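Local coordinates for protein thiol peroxidase (PDB 2YZH) that probably reduces hydrogen peroxide and organic hydroperoxides to water and alcohols as a thioredoxin-dependent, homodimeric peroxiredoxin of the Tpx subfamily, protecting the cell from oxidative stress, at residues V49-T54 against V136-K141; D25-A30 against E117-L122; K69-M74 against F100-V105. All coordinates share one frame; numbering follows the deposited sequence.

Interaction 1 of 3, residues V49-T54 against V136-K141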
ATOM      1  N   VAL D  49       2.847 -24.407  18.070  1.00 19.85           N
ATOM      2  CA  VAL D  49       1.505 -23.846  17.942  1.00 19.60           C
ATOM      3  C   VAL D  49       1.614 -22.328  17.994  1.00 18.26           C
ATOM      4  O   VAL D  49       2.241 -21.773  18.893  1.00 19.04           O
ATOM      5  CB  VAL D  49       0.566 -24.342  19.068  1.00 20.47           C
ATOM      6  CG1 VAL D  49      -0.735 -23.555  19.049  1.00 19.45           C
ATOM      7  CG2 VAL D  49       0.265 -25.822  18.872  1.00 20.82           C
ATOM      8  N   GLN D  50       1.004 -21.655  17.027  1.00 17.83           N
ATOM      9  CA  GLN D  50       1.070 -20.205  16.977  1.00 16.21           C
ATOM     10  C   GLN D  50      -0.240 -19.544  17.359  1.00 16.70           C
ATOM     11  O   GLN D  50      -1.312 -19.992  16.963  1.00 17.76           O
ATOM     12  CB  GLN D  50       1.440 -19.734  15.569  1.00 16.62           C
ATOM     13  CG  GLN D  50       2.687 -20.340  14.982  1.00 16.13           C
ATOM     14  CD  GLN D  50       2.947 -19.816  13.582  1.00 17.96           C
ATOM     15  OE1 GLN D  50       3.156 -18.618  13.393  1.00 17.06           O
ATOM     16  NE2 GLN D  50       2.924 -20.705  12.596  1.00 15.06           N
ATOM     17  N   VAL D  51      -0.140 -18.471  18.130  1.00 16.69           N
ATOM     18  CA  VAL D  51      -1.305 -17.707  18.540  1.00 17.03           C
ATOM     19  C   VAL D  51      -1.064 -16.278  18.070  1.00 17.61           C
ATOM     20  O   VAL D  51      -0.143 -15.612  18.537  1.00 18.34           O
ATOM     21  CB  VAL D  51      -1.490 -17.711  20.073  1.00 16.82           C
ATOM     22  CG1 VAL D  51      -2.717 -16.881  20.454  1.00 16.69           C
ATOM     23  CG2 VAL D  51      -1.641 -19.141  20.571  1.00 17.85           C
ATOM     24  N   ILE D  52      -1.884 -15.827  17.129  1.00 17.29           N
ATOM     25  CA  ILE D  52      -1.768 -14.486  16.577  1.00 14.67           C
ATOM     26  C   ILE D  52      -2.960 -13.675  17.064  1.00 14.89           C
ATOM     27  O   ILE D  52      -4.107 -13.999  16.769  1.00 15.79           O
ATOM     28  CB  ILE D  52      -1.756 -14.538  15.040  1.00 16.95           C
ATOM     29  CG1 ILE D  52      -0.587 -15.408  14.569  1.00 17.59           C
ATOM     30  CG2 ILE D  52      -1.648 -13.135  14.464  1.00 16.70           C
ATOM     31  CD1 ILE D  52      -0.572 -15.666  13.075  1.00 19.99           C
ATOM     32  N   ILE D  53      -2.670 -12.620  17.813  1.00 14.22           N
ATOM     33  CA  ILE D  53      -3.695 -11.763  18.385  1.00 13.58           C
ATOM     34  C   ILE D  53      -3.627 -10.387  17.736  1.00 14.56           C
ATOM     35  O   ILE D  53      -2.622  -9.694  17.856  1.00 15.79           O
ATOM     36  CB  ILE D  53      -3.462 -11.620  19.910  1.00 16.82           C
ATOM     37  CG1 ILE D  53      -3.466 -13.012  20.553  1.00 16.10           C
ATOM     38  CG2 ILE D  53      -4.514 -10.701  20.526  1.00 17.92           C
ATOM     39  CD1 ILE D  53      -2.930 -13.057  21.976  1.00 15.25           C
ATOM     40  N   THR D  54      -4.683  -9.988  17.039  1.00 13.84           N
ATOM     41  CA  THR D  54      -4.664  -8.677  16.407  1.00 12.78           C
ATOM     42  C   THR D  54      -5.444  -7.663  17.226  1.00 13.94           C
ATOM     43  O   THR D  54      -6.475  -7.982  17.819  1.00 13.79           O
ATOM     44  CB  THR D  54      -5.232  -8.723  14.969  1.00 13.81           C
ATOM     45  OG1 THR D  54      -6.584  -9.203  14.993  1.00 16.17           O
ATOM     46  CG2 THR D  54      -4.374  -9.644  14.093  1.00 11.09           C
ATOM     47  N   VAL D 136      -8.412 -13.239  17.174  1.00 14.47           N
ATOM     48  CA  VAL D 136      -7.453 -14.222  17.649  1.00 15.06           C
ATOM     49  C   VAL D 136      -7.450 -15.411  16.712  1.00 15.12           C
ATOM     50  O   VAL D 136      -8.503 -15.909  16.324  1.00 16.88           O
ATOM     51  CB  VAL D 136      -7.789 -14.726  19.064  1.00 13.21           C
ATOM     52  CG1 VAL D 136      -6.760 -15.779  19.491  1.00 16.70           C
ATOM     53  CG2 VAL D 136      -7.784 -13.569  20.039  1.00 14.14           C
ATOM     54  N   PHE D 137      -6.253 -15.852  16.343  1.00 14.29           N
ATOM     55  CA  PHE D 137      -6.086 -16.992  15.460  1.00 15.40           C
ATOM     56  C   PHE D 137      -5.134 -17.949  16.142  1.00 16.41           C
ATOM     57  O   PHE D 137      -4.199 -17.521  16.807  1.00 15.52           O
ATOM     58  CB  PHE D 137      -5.451 -16.566  14.131  1.00 14.14           C
ATOM     59  CG  PHE D 137      -6.268 -15.582  13.358  1.00 14.27           C
ATOM     60  CD1 PHE D 137      -7.310 -16.011  12.549  1.00 14.27           C
ATOM     61  CD2 PHE D 137      -6.024 -14.217  13.478  1.00 14.17           C
ATOM     62  CE1 PHE D 137      -8.110 -15.093  11.868  1.00 14.08           C
ATOM     63  CE2 PHE D 137      -6.816 -13.294  12.805  1.00 15.19           C
ATOM     64  CZ  PHE D 137      -7.862 -13.736  11.999  1.00 13.56           C
ATOM     65  N   ILE D 138      -5.384 -19.240  15.991  1.00 15.50           N
ATOM     66  CA  ILE D 138      -4.483 -20.238  16.540  1.00 16.66           C
ATOM     67  C   ILE D 138      -4.130 -21.115  15.354  1.00 14.38           C
ATOM     68  O   ILE D 138      -5.014 -21.645  14.679  1.00 15.27           O
ATOM     69  CB  ILE D 138      -5.135 -21.077  17.650  1.00 15.67           C
ATOM     70  CG1 ILE D 138      -5.536 -20.168  18.813  1.00 15.90           C
ATOM     71  CG2 ILE D 138      -4.144 -22.118  18.150  1.00 18.69           C
ATOM     72  CD1 ILE D 138      -6.245 -20.899  19.943  1.00 19.35           C
ATOM     73  N   ILE D 139      -2.836 -21.232  15.087  1.00 15.09           N
ATOM     74  CA  ILE D 139      -2.341 -22.013  13.963  1.00 14.63           C
ATOM     75  C   ILE D 139      -1.681 -23.289  14.469  1.00 16.39           C
ATOM     76  O   ILE D 139      -0.863 -23.237  15.390  1.00 17.29           O
ATOM     77  CB  ILE D 139      -1.297 -21.196  13.162  1.00 15.57           C
ATOM     78  CG1 ILE D 139      -1.830 -19.780  12.900  1.00 16.14           C
ATOM     79  CG2 ILE D 139      -0.948 -21.911  11.869  1.00 13.89           C
ATOM     80  CD1 ILE D 139      -3.212 -19.722  12.267  1.00 17.86           C
ATOM     81  N   ASP D 140      -2.028 -24.431  13.878  1.00 17.67           N
ATOM     82  CA  ASP D 140      -1.427 -25.694  14.304  1.00 20.09           C
ATOM     83  C   ASP D 140      -0.061 -25.896  13.659  1.00 20.62           C
ATOM     84  O   ASP D 140       0.361 -25.106  12.809  1.00 19.53           O
ATOM     85  CB  ASP D 140      -2.347 -26.885  13.988  1.00 18.62           C
ATOM     86  CG  ASP D 140      -2.628 -27.047  12.501  1.00 22.25           C
ATOM     87  OD1 ASP D 140      -1.753 -26.719  11.671  1.00 22.64           O
ATOM     88  OD2 ASP D 140      -3.729 -27.533  12.162  1.00 23.72           O
ATOM     89  N   LYS D 141       0.637 -26.951  14.071  1.00 21.77           N
ATOM     90  CA  LYS D 141       1.960 -27.238  13.534  1.00 24.61           C
ATOM     91  C   LYS D 141       1.965 -27.489  12.031  1.00 24.20           C
ATOM     92  O   LYS D 141       3.017 -27.415  11.395  1.00 25.91           O
ATOM     93  CB  LYS D 141       2.573 -28.450  14.239  1.00 26.30           C
ATOM     94  CG  LYS D 141       2.954 -28.225  15.687  1.00 31.45           C
ATOM     95  CD  LYS D 141       3.640 -29.469  16.242  1.00 35.87           C
ATOM     96  CE  LYS D 141       4.151 -29.251  17.651  1.00 38.97           C
ATOM     97  NZ  LYS D 141       4.784 -30.493  18.181  1.00 42.22           N
TER
HETATM   98  O   HOH W   1       2.608 -23.451  13.301  1.00 17.21           O
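Gln-50 and Ile-139 face each other as an antiparallel hydrogen-bonded pair, and Ile-52 with Phe-137 repeats the pattern two residues on. The shortest of the four backbone bonds runs from Ile-139 N to Gln-50 O at 2.7 Å; its partner, Gln-50 N to Ile-139 O, measures 2.9 Å. In the second pair Ile-52 N gives to Phe-137 O and Phe-137 N to Ile-52 O. CA-H...O contacts fill in between them, the closest from Ile-138 CA to Gln-50 O at 3.2 Å. Past the end of strand 136-139 a water links Gln-50 NE2, from which it accepts, to Asp-140 O. The other end of that amide is held too, since Gln-50 OE1 accepts from Gly-43 N.

On the Gln-50 side of the sheet the two CB atoms of Gln-50 and Ile-139 lie 3.9 Å apart. Further along, Ile-52 CD1 meets Ile-139 CG1, while the Phe-137 ring has Ile-52 O at its edge. On the reverse side the two strands meet through aliphatic side chains. Val-49 CG1, anti to its backbone N (chi1 170°), touches Ile-138 CG2 at 3.8 Å, and the two side chains cross obliquely. Looser aliphatic contacts join Val-51 CG1 to Val-136 CG1 and Val-51 CG2 to Ile-138 CG1.

Strand 49-54 is a central strand of the thioredoxin-fold sheet, hydrogen-bonded on its other edge to strand 80-86, while 135-139 passes the sheet on to 145-150. Helix 160-170 covers the face of Val-51, Val-136 and Ile-138; Tyr-119 packs on the opposite face, against Ile-52 and Phe-137.

Interaction 2 of 3, residues D25-A30 against E117-L122; sequences DRAPEA and EKYGVL
Tyr-119 reaches across to Pro-28 with its hydroxyl, which donates to Pro-28 O over 2.6 Å. The donor lies in the plane of that carbonyl, at a C=O...O angle of 147°. The other polar link is indirect: a water donates to Glu-29 O at 2.7 Å and accepts from Lys-118 NZ at 2.8 Å. The extended Lys-118 chain brings its ammonium to a cluster of charge, with salt bridges to Asp-115 of its own chain and to Asp-115 of the second subunit, where Tyr-113 adds a cation-pi contact.

The apolar contacts gather on the pyrrolidine ring. Pro-28 CD sits over one face of the Tyr-119 ring, 4.0 Å from its centroid and shifted toward the rim, a CH-pi contact. Pro-28 CB lies 3.8 Å from Lys-118 CB, and Pro-28 CG comes near Lys-118 O, so the proline touches both neighbouring residues of the 3-10 turn. Ala-27 CB adds a contact of 3.6 Å with Tyr-119 OH.

A phenylalanine in place of Tyr-119 would probably leave Pro-28 O without its hydroxyl donor and Ala-27 CB without its contact with the oxygen, tying the loop less firmly.

Here the loop leading into strand 30-34 is pinned to the 3-10 turn that follows strand 106-109, away from the predicted redox-active cysteines. The contact joins two connections packed over one face of the sheet in this peroxiredoxin version of the thioredoxin fold, and its lysine carries it into a subunit interface.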
ATOM      1  N   ASP D  25      -8.135 -23.546   6.717  1.00 18.01           N
ATOM      2  CA  ASP D  25      -7.385 -22.822   5.687  1.00 17.89           C
ATOM      3  C   ASP D  25      -5.909 -22.742   6.057  1.00 16.75           C
ATOM      4  O   ASP D  25      -5.555 -22.778   7.237  1.00 18.45           O
ATOM      5  CB  ASP D  25      -7.894 -21.381   5.532  1.00 17.96           C
ATOM      6  CG  ASP D  25      -9.258 -21.292   4.879  1.00 20.91           C
ATOM      7  OD1 ASP D  25      -9.697 -22.274   4.246  1.00 21.74           O
ATOM      8  OD2 ASP D  25      -9.886 -20.215   4.989  1.00 21.79           O
ATOM      9  N   ARG D  26      -5.044 -22.633   5.056  1.00 16.62           N
ATOM     10  CA  ARG D  26      -3.620 -22.492   5.332  1.00 17.53           C
ATOM     11  C   ARG D  26      -3.470 -21.102   5.940  1.00 17.91           C
ATOM     12  O   ARG D  26      -4.116 -20.156   5.486  1.00 17.62           O
ATOM     13  CB  ARG D  26      -2.796 -22.584   4.042  1.00 20.81           C
ATOM     14  CG  ARG D  26      -2.756 -23.974   3.426  1.00 27.86           C
ATOM     15  CD  ARG D  26      -1.697 -24.079   2.334  1.00 32.44           C
ATOM     16  NE  ARG D  26      -1.583 -25.447   1.830  1.00 38.20           N
ATOM     17  CZ  ARG D  26      -0.688 -25.840   0.926  1.00 41.49           C
ATOM     18  NH1 ARG D  26       0.177 -24.968   0.422  1.00 42.76           N
ATOM     19  NH2 ARG D  26      -0.659 -27.106   0.524  1.00 42.03           N
ATOM     20  N   ALA D  27      -2.646 -20.975   6.975  1.00 16.08           N
ATOM     21  CA  ALA D  27      -2.440 -19.679   7.619  1.00 14.26           C
ATOM     22  C   ALA D  27      -1.437 -18.871   6.807  1.00 14.07           C
ATOM     23  O   ALA D  27      -0.287 -19.281   6.650  1.00 14.45           O
ATOM     24  CB  ALA D  27      -1.917 -19.874   9.040  1.00 12.28           C
ATOM     25  N   PRO D  28      -1.855 -17.706   6.280  1.00 12.60           N
ATOM     26  CA  PRO D  28      -0.947 -16.871   5.486  1.00 11.76           C
ATOM     27  C   PRO D  28       0.244 -16.400   6.308  1.00 12.37           C
ATOM     28  O   PRO D  28       0.137 -16.242   7.525  1.00 14.09           O
ATOM     29  CB  PRO D  28      -1.836 -15.696   5.060  1.00 12.87           C
ATOM     30  CG  PRO D  28      -3.220 -16.300   5.034  1.00 12.70           C
ATOM     31  CD  PRO D  28      -3.210 -17.131   6.306  1.00 11.05           C
ATOM     32  N   GLU D  29       1.385 -16.195   5.656  1.00 14.19           N
ATOM     33  CA  GLU D  29       2.549 -15.694   6.371  1.00 13.90           C
ATOM     34  C   GLU D  29       2.472 -14.177   6.397  1.00 14.24           C
ATOM     35  O   GLU D  29       2.047 -13.544   5.427  1.00 13.75           O
ATOM     36  CB  GLU D  29       3.856 -16.133   5.701  1.00 14.92           C
ATOM     37  CG  GLU D  29       4.108 -17.625   5.813  1.00 16.44           C
ATOM     38  CD  GLU D  29       5.515 -18.025   5.421  1.00 17.84           C
ATOM     39  OE1 GLU D  29       6.199 -17.240   4.735  1.00 19.27           O
ATOM     40  OE2 GLU D  29       5.928 -19.142   5.795  1.00 21.79           O
ATOM     41  N   ALA D  30       2.866 -13.600   7.522  1.00 13.22           N
ATOM     42  CA  ALA D  30       2.862 -12.159   7.679  1.00 12.47           C
ATOM     43  C   ALA D  30       4.244 -11.749   8.161  1.00 12.23           C
ATOM     44  O   ALA D  30       4.735 -12.262   9.166  1.00 12.83           O
ATOM     45  CB  ALA D  30       1.803 -11.739   8.692  1.00 12.58           C
ATOM     46  N   GLU D 117      -3.850  -8.153   6.284  1.00 10.68           N
ATOM     47  CA  GLU D 117      -5.023  -7.990   5.428  1.00 10.34           C
ATOM     48  C   GLU D 117      -5.364  -9.396   4.931  1.00 12.21           C
ATOM     49  O   GLU D 117      -6.525  -9.711   4.635  1.00 10.45           O
ATOM     50  CB  GLU D 117      -4.706  -7.109   4.207  1.00 12.67           C
ATOM     51  CG  GLU D 117      -5.896  -6.952   3.250  1.00 13.42           C
ATOM     52  CD  GLU D 117      -5.544  -6.236   1.955  1.00 18.23           C
ATOM     53  OE1 GLU D 117      -4.703  -5.313   1.987  1.00 19.28           O
ATOM     54  OE2 GLU D 117      -6.125  -6.585   0.903  1.00 20.01           O
ATOM     55  N   LYS D 118      -4.339 -10.243   4.841  1.00  8.99           N
ATOM     56  CA  LYS D 118      -4.520 -11.611   4.361  1.00 10.18           C
ATOM     57  C   LYS D 118      -5.303 -12.480   5.338  1.00 10.83           C
ATOM     58  O   LYS D 118      -5.699 -13.597   5.001  1.00 10.77           O
ATOM     59  CB  LYS D 118      -3.157 -12.250   4.060  1.00 10.93           C
ATOM     60  CG  LYS D 118      -2.439 -11.592   2.883  1.00 11.01           C
ATOM     61  CD  LYS D 118      -0.979 -12.001   2.813  1.00 11.23           C
ATOM     62  CE  LYS D 118      -0.273 -11.258   1.686  1.00 12.00           C
ATOM     63  NZ  LYS D 118       1.206 -11.403   1.773  1.00  9.68           N
ATOM     64  N   TYR D 119      -5.529 -11.962   6.541  1.00  9.55           N
ATOM     65  CA  TYR D 119      -6.280 -12.688   7.556  1.00 10.97           C
ATOM     66  C   TYR D 119      -7.712 -12.174   7.659  1.00 12.43           C
ATOM     67  O   TYR D 119      -8.481 -12.619   8.513  1.00 12.37           O
ATOM     68  CB  TYR D 119      -5.587 -12.587   8.921  1.00  9.34           C
ATOM     69  CG  TYR D 119      -4.459 -13.587   9.115  1.00 11.60           C
ATOM     70  CD1 TYR D 119      -3.244 -13.444   8.450  1.00 10.74           C
ATOM     71  CD2 TYR D 119      -4.620 -14.688   9.960  1.00 12.18           C
ATOM     72  CE1 TYR D 119      -2.212 -14.374   8.622  1.00 12.18           C
ATOM     73  CE2 TYR D 119      -3.598 -15.620  10.136  1.00 13.73           C
ATOM     74  CZ  TYR D 119      -2.398 -15.457   9.466  1.00 11.88           C
ATOM     75  OH  TYR D 119      -1.394 -16.387   9.636  1.00 13.82           O
ATOM     76  N   GLY D 120      -8.062 -11.230   6.789  1.00 11.43           N
ATOM     77  CA  GLY D 120      -9.407 -10.686   6.785  1.00 12.55           C
ATOM     78  C   GLY D 120      -9.770  -9.800   7.964  1.00 12.41           C
ATOM     79  O   GLY D 120     -10.952  -9.647   8.275  1.00 11.64           O
ATOM     80  N   VAL D 121      -8.773  -9.205   8.613  1.00 10.74           N
ATOM     81  CA  VAL D 121      -9.046  -8.347   9.758  1.00 10.98           C
ATOM     82  C   VAL D 121      -8.730  -6.868   9.535  1.00 10.64           C
ATOM     83  O   VAL D 121      -8.785  -6.073  10.471  1.00 11.69           O
ATOM     84  CB  VAL D 121      -8.316  -8.863  11.028  1.00 13.85           C
ATOM     85  CG1 VAL D 121      -8.874 -10.228  11.418  1.00 15.41           C
ATOM     86  CG2 VAL D 121      -6.822  -8.964  10.781  1.00 12.27           C
ATOM     87  N   LEU D 122      -8.412  -6.488   8.301  1.00 10.86           N
ATOM     88  CA  LEU D 122      -8.140  -5.081   8.011  1.00 10.09           C
ATOM     89  C   LEU D 122      -9.485  -4.363   7.894  1.00 10.58           C
ATOM     90  O   LEU D 122     -10.337  -4.764   7.097  1.00 11.31           O
ATOM     91  CB  LEU D 122      -7.373  -4.934   6.691  1.00 11.71           C
ATOM     92  CG  LEU D 122      -7.051  -3.489   6.300  1.00 13.04           C
ATOM     93  CD1 LEU D 122      -6.085  -2.888   7.316  1.00 11.14           C
ATOM     94  CD2 LEU D 122      -6.451  -3.454   4.899  1.00 13.30           C
TER
HETATM   95  O   HOH W   2       2.282 -13.742   2.778  1.00 13.79           O

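Interaction 3 of 3, residues K69-M74 against F100-V105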
ATOM      1  N   LYS D  69      -3.487  -9.210  29.870  1.00 24.63           N
ATOM      2  CA  LYS D  69      -4.205 -10.412  30.267  1.00 26.51           C
ATOM      3  C   LYS D  69      -3.661 -11.653  29.559  1.00 26.17           C
ATOM      4  O   LYS D  69      -3.509 -12.709  30.173  1.00 25.57           O
ATOM      5  CB  LYS D  69      -5.704 -10.241  29.990  1.00 29.13           C
ATOM      6  CG  LYS D  69      -6.593 -11.199  30.779  1.00 35.14           C
ATOM      7  CD  LYS D  69      -8.053 -10.743  30.792  1.00 37.03           C
ATOM      8  CE  LYS D  69      -8.215  -9.359  31.421  1.00 39.54           C
ATOM      9  NZ  LYS D  69      -9.635  -8.886  31.433  1.00 38.84           N
ATOM     10  N   PHE D  70      -3.364 -11.532  28.269  1.00 23.84           N
ATOM     11  CA  PHE D  70      -2.816 -12.669  27.536  1.00 23.16           C
ATOM     12  C   PHE D  70      -1.392 -12.958  28.000  1.00 21.73           C
ATOM     13  O   PHE D  70      -0.972 -14.111  28.048  1.00 21.88           O
ATOM     14  CB  PHE D  70      -2.835 -12.410  26.028  1.00 23.24           C
ATOM     15  CG  PHE D  70      -4.089 -12.894  25.351  1.00 22.30           C
ATOM     16  CD1 PHE D  70      -4.437 -14.241  25.397  1.00 21.98           C
ATOM     17  CD2 PHE D  70      -4.923 -12.008  24.680  1.00 21.52           C
ATOM     18  CE1 PHE D  70      -5.601 -14.699  24.783  1.00 21.63           C
ATOM     19  CE2 PHE D  70      -6.087 -12.457  24.063  1.00 20.22           C
ATOM     20  CZ  PHE D  70      -6.427 -13.806  24.116  1.00 21.24           C
ATOM     21  N   ASN D  71      -0.652 -11.909  28.344  1.00 21.97           N
ATOM     22  CA  ASN D  71       0.717 -12.078  28.819  1.00 24.29           C
ATOM     23  C   ASN D  71       0.698 -12.898  30.111  1.00 25.73           C
ATOM     24  O   ASN D  71       1.559 -13.752  30.337  1.00 26.29           O
ATOM     25  CB  ASN D  71       1.362 -10.713  29.078  1.00 24.39           C
ATOM     26  CG  ASN D  71       2.827 -10.824  29.470  1.00 25.18           C
ATOM     27  OD1 ASN D  71       3.661 -11.274  28.680  1.00 20.78           O
ATOM     28  ND2 ASN D  71       3.145 -10.420  30.699  1.00 24.17           N
ATOM     29  N   GLU D  72      -0.303 -12.639  30.947  1.00 27.36           N
ATOM     30  CA  GLU D  72      -0.461 -13.340  32.220  1.00 27.83           C
ATOM     31  C   GLU D  72      -0.808 -14.817  32.072  1.00 27.79           C
ATOM     32  O   GLU D  72      -0.114 -15.682  32.609  1.00 25.88           O
ATOM     33  CB  GLU D  72      -1.557 -12.676  33.051  1.00 29.92           C
ATOM     34  CG  GLU D  72      -1.190 -11.339  33.650  1.00 35.27           C
ATOM     35  CD  GLU D  72      -2.389 -10.643  34.264  1.00 38.23           C
ATOM     36  OE1 GLU D  72      -3.145 -11.306  35.009  1.00 39.43           O
ATOM     37  OE2 GLU D  72      -2.575  -9.434  34.006  1.00 41.22           O
ATOM     38  N   ILE D  73      -1.889 -15.100  31.349  1.00 27.70           N
ATOM     39  CA  ILE D  73      -2.363 -16.468  31.165  1.00 29.95           C
ATOM     40  C   ILE D  73      -1.503 -17.391  30.307  1.00 30.82           C
ATOM     41  O   ILE D  73      -1.664 -18.612  30.361  1.00 30.27           O
ATOM     42  CB  ILE D  73      -3.803 -16.482  30.605  1.00 32.06           C
ATOM     43  CG1 ILE D  73      -3.854 -15.756  29.260  1.00 33.19           C
ATOM     44  CG2 ILE D  73      -4.751 -15.823  31.599  1.00 32.87           C
ATOM     45  CD1 ILE D  73      -5.248 -15.685  28.660  1.00 33.25           C
ATOM     46  N   MET D  74      -0.597 -16.823  29.517  1.00 30.45           N
ATOM     47  CA  MET D  74       0.273 -17.643  28.677  1.00 31.27           C
ATOM     48  C   MET D  74       1.641 -17.806  29.339  1.00 30.67           C
ATOM     49  O   MET D  74       2.526 -18.464  28.796  1.00 31.38           O
ATOM     50  CB  MET D  74       0.456 -17.001  27.297  1.00 32.37           C
ATOM     51  CG  MET D  74      -0.821 -16.814  26.490  1.00 33.83           C
ATOM     52  SD  MET D  74      -1.725 -18.338  26.173  1.00 39.17           S
ATOM     53  CE  MET D  74      -0.771 -19.064  24.857  1.00 38.66           C
ATOM     54  N   PHE D 100       4.586  -1.746  30.445  1.00 34.51           N
ATOM     55  CA  PHE D 100       3.752  -2.833  30.954  1.00 34.43           C
ATOM     56  C   PHE D 100       4.494  -4.138  31.221  1.00 34.62           C
ATOM     57  O   PHE D 100       3.875  -5.155  31.536  1.00 34.67           O
ATOM     58  CB  PHE D 100       2.587  -3.106  29.996  1.00 34.22           C
ATOM     59  CG  PHE D 100       1.507  -2.061  30.040  1.00 35.84           C
ATOM     60  CD1 PHE D 100       1.740  -0.776  29.566  1.00 35.82           C
ATOM     61  CD2 PHE D 100       0.253  -2.363  30.563  1.00 36.36           C
ATOM     62  CE1 PHE D 100       0.740   0.196  29.610  1.00 35.99           C
ATOM     63  CE2 PHE D 100      -0.756  -1.401  30.613  1.00 36.49           C
ATOM     64  CZ  PHE D 100      -0.510  -0.118  30.135  1.00 36.35           C
ATOM     65  N   ASN D 101       5.815  -4.106  31.092  1.00 34.05           N
ATOM     66  CA  ASN D 101       6.646  -5.285  31.322  1.00 34.40           C
ATOM     67  C   ASN D 101       6.088  -6.558  30.683  1.00 33.19           C
ATOM     68  O   ASN D 101       5.785  -7.530  31.372  1.00 32.23           O
ATOM     69  CB  ASN D 101       6.831  -5.511  32.826  1.00 36.39           C
ATOM     70  CG  ASN D 101       7.764  -6.667  33.126  1.00 36.96           C
ATOM     71  OD1 ASN D 101       8.922  -6.669  32.708  1.00 38.43           O
ATOM     72  ND2 ASN D 101       7.261  -7.661  33.849  1.00 37.11           N
ATOM     73  N   ILE D 102       5.956  -6.551  29.362  1.00 31.65           N
ATOM     74  CA  ILE D 102       5.444  -7.714  28.645  1.00 30.33           C
ATOM     75  C   ILE D 102       6.624  -8.598  28.252  1.00 30.61           C
ATOM     76  O   ILE D 102       7.424  -8.227  27.391  1.00 30.48           O
ATOM     77  CB  ILE D 102       4.679  -7.285  27.372  1.00 30.35           C
ATOM     78  CG1 ILE D 102       3.515  -6.369  27.755  1.00 28.84           C
ATOM     79  CG2 ILE D 102       4.153  -8.511  26.634  1.00 29.02           C
ATOM     80  CD1 ILE D 102       2.467  -7.050  28.612  1.00 26.15           C
ATOM     81  N   GLN D 103       6.726  -9.771  28.876  1.00 29.50           N
ATOM     82  CA  GLN D 103       7.834 -10.681  28.600  1.00 30.40           C
ATOM     83  C   GLN D 103       7.419 -12.070  28.121  1.00 29.04           C
ATOM     84  O   GLN D 103       8.228 -12.795  27.544  1.00 30.65           O
ATOM     85  CB  GLN D 103       8.698 -10.848  29.854  1.00 33.30           C
ATOM     86  CG  GLN D 103       9.150  -9.550  30.511  1.00 36.72           C
ATOM     87  CD  GLN D 103      10.096  -8.751  29.641  1.00 40.02           C
ATOM     88  OE1 GLN D 103      11.109  -9.267  29.169  1.00 41.75           O
ATOM     89  NE2 GLN D 103       9.775  -7.478  29.431  1.00 41.58           N
ATOM     90  N   ASN D 104       6.169 -12.450  28.360  1.00 26.11           N
ATOM     91  CA  ASN D 104       5.705 -13.776  27.971  1.00 24.59           C
ATOM     92  C   ASN D 104       5.162 -13.882  26.553  1.00 24.25           C
ATOM     93  O   ASN D 104       4.989 -14.980  26.032  1.00 23.51           O
ATOM     94  CB  ASN D 104       4.656 -14.267  28.964  1.00 25.92           C
ATOM     95  CG  ASN D 104       5.177 -14.287  30.381  1.00 29.81           C
ATOM     96  OD1 ASN D 104       6.253 -14.830  30.647  1.00 28.69           O
ATOM     97  ND2 ASN D 104       4.423 -13.692  31.299  1.00 28.72           N
ATOM     98  N   VAL D 105       4.877 -12.742  25.937  1.00 22.83           N
ATOM     99  CA  VAL D 105       4.377 -12.735  24.572  1.00 21.03           C
ATOM    100  C   VAL D 105       5.177 -11.719  23.774  1.00 20.80           C
ATOM    101  O   VAL D 105       5.844 -10.854  24.344  1.00 21.37           O
ATOM    102  CB  VAL D 105       2.874 -12.372  24.506  1.00 23.26           C
ATOM    103  CG1 VAL D 105       2.063 -13.388  25.295  1.00 22.58           C
ATOM    104  CG2 VAL D 105       2.644 -10.977  25.038  1.00 22.13           C
TER
HETATM  105  O   HOH W   3       5.899 -10.144  31.642  1.00 23.06           O
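Asn-71 sends its amide from helix 61-73 into the bend of residues 102-105, and its first torsion sets the direction. With CG anti to the backbone N (chi1 -175°), the group is carried toward the loop, where OD1 accepts from Asn-104 N at 2.8 Å. That donor lies in the plane of the side-chain carbonyl. Val-105 N adds a weak bond to the same oxygen at 3.3 Å, so OD1 gathers backbone N-H groups from successive residues of the turn. ND2, on the other branch, donates to a water 2.9 Å away; the same water accepts from Gln-103 N and donates to Asn-101 O.

Asn-104 answers in kind. Its CG stands anti to the carbonyl carbon, and ND2 returns to the helix to donate to Asn-71 O over 3.0 Å. This bond is bent, with an N-H...O angle of 142°, and the donor stands above the carbonyl plane. The two side chains cross at about a right angle, although their amide planes are only 21° apart.

Ile-102 flanks the amide: its CG2 lies 3.5 Å from Asn-71 OD1, and CD1 is 3.9 Å from Asn-71 CB. Val-105 CG1 packs on Asn-71 CA and, more loosely, on Met-74 CB.

Val-82 of strand 80-86 touches both Met-74 and Val-105. In this thioredoxin fold, the helix carrying the predicted peroxidatic Cys-63 is thus tied near its C-terminal end to the connection from helix 90-100 into strand 106-109.

Interactions 1 and 2 meet directly, their centres 11 Å apart. Ile-139 CD1 rests 3.5 Å from Ala-27 CB, and Ile-52 CD1 lies 3.6 Å from Tyr-119 OH, so the loop contact packs over part of one face of the strand pair. Interaction 3 lies beyond the opposite face, joined to interaction 1 through Ile-53 CD1 and Phe-70 CD2 at 3.5 Å. Interactions 2 and 3 do not touch; their nearest atoms are about 13 Å apart. Cys-63, predicted to form the sulfenic acid intermediate, has its side chain about 8 Å from that of Ile-53 and about 10 Å from that of Phe-70, whereas interaction 2 lies away from this site.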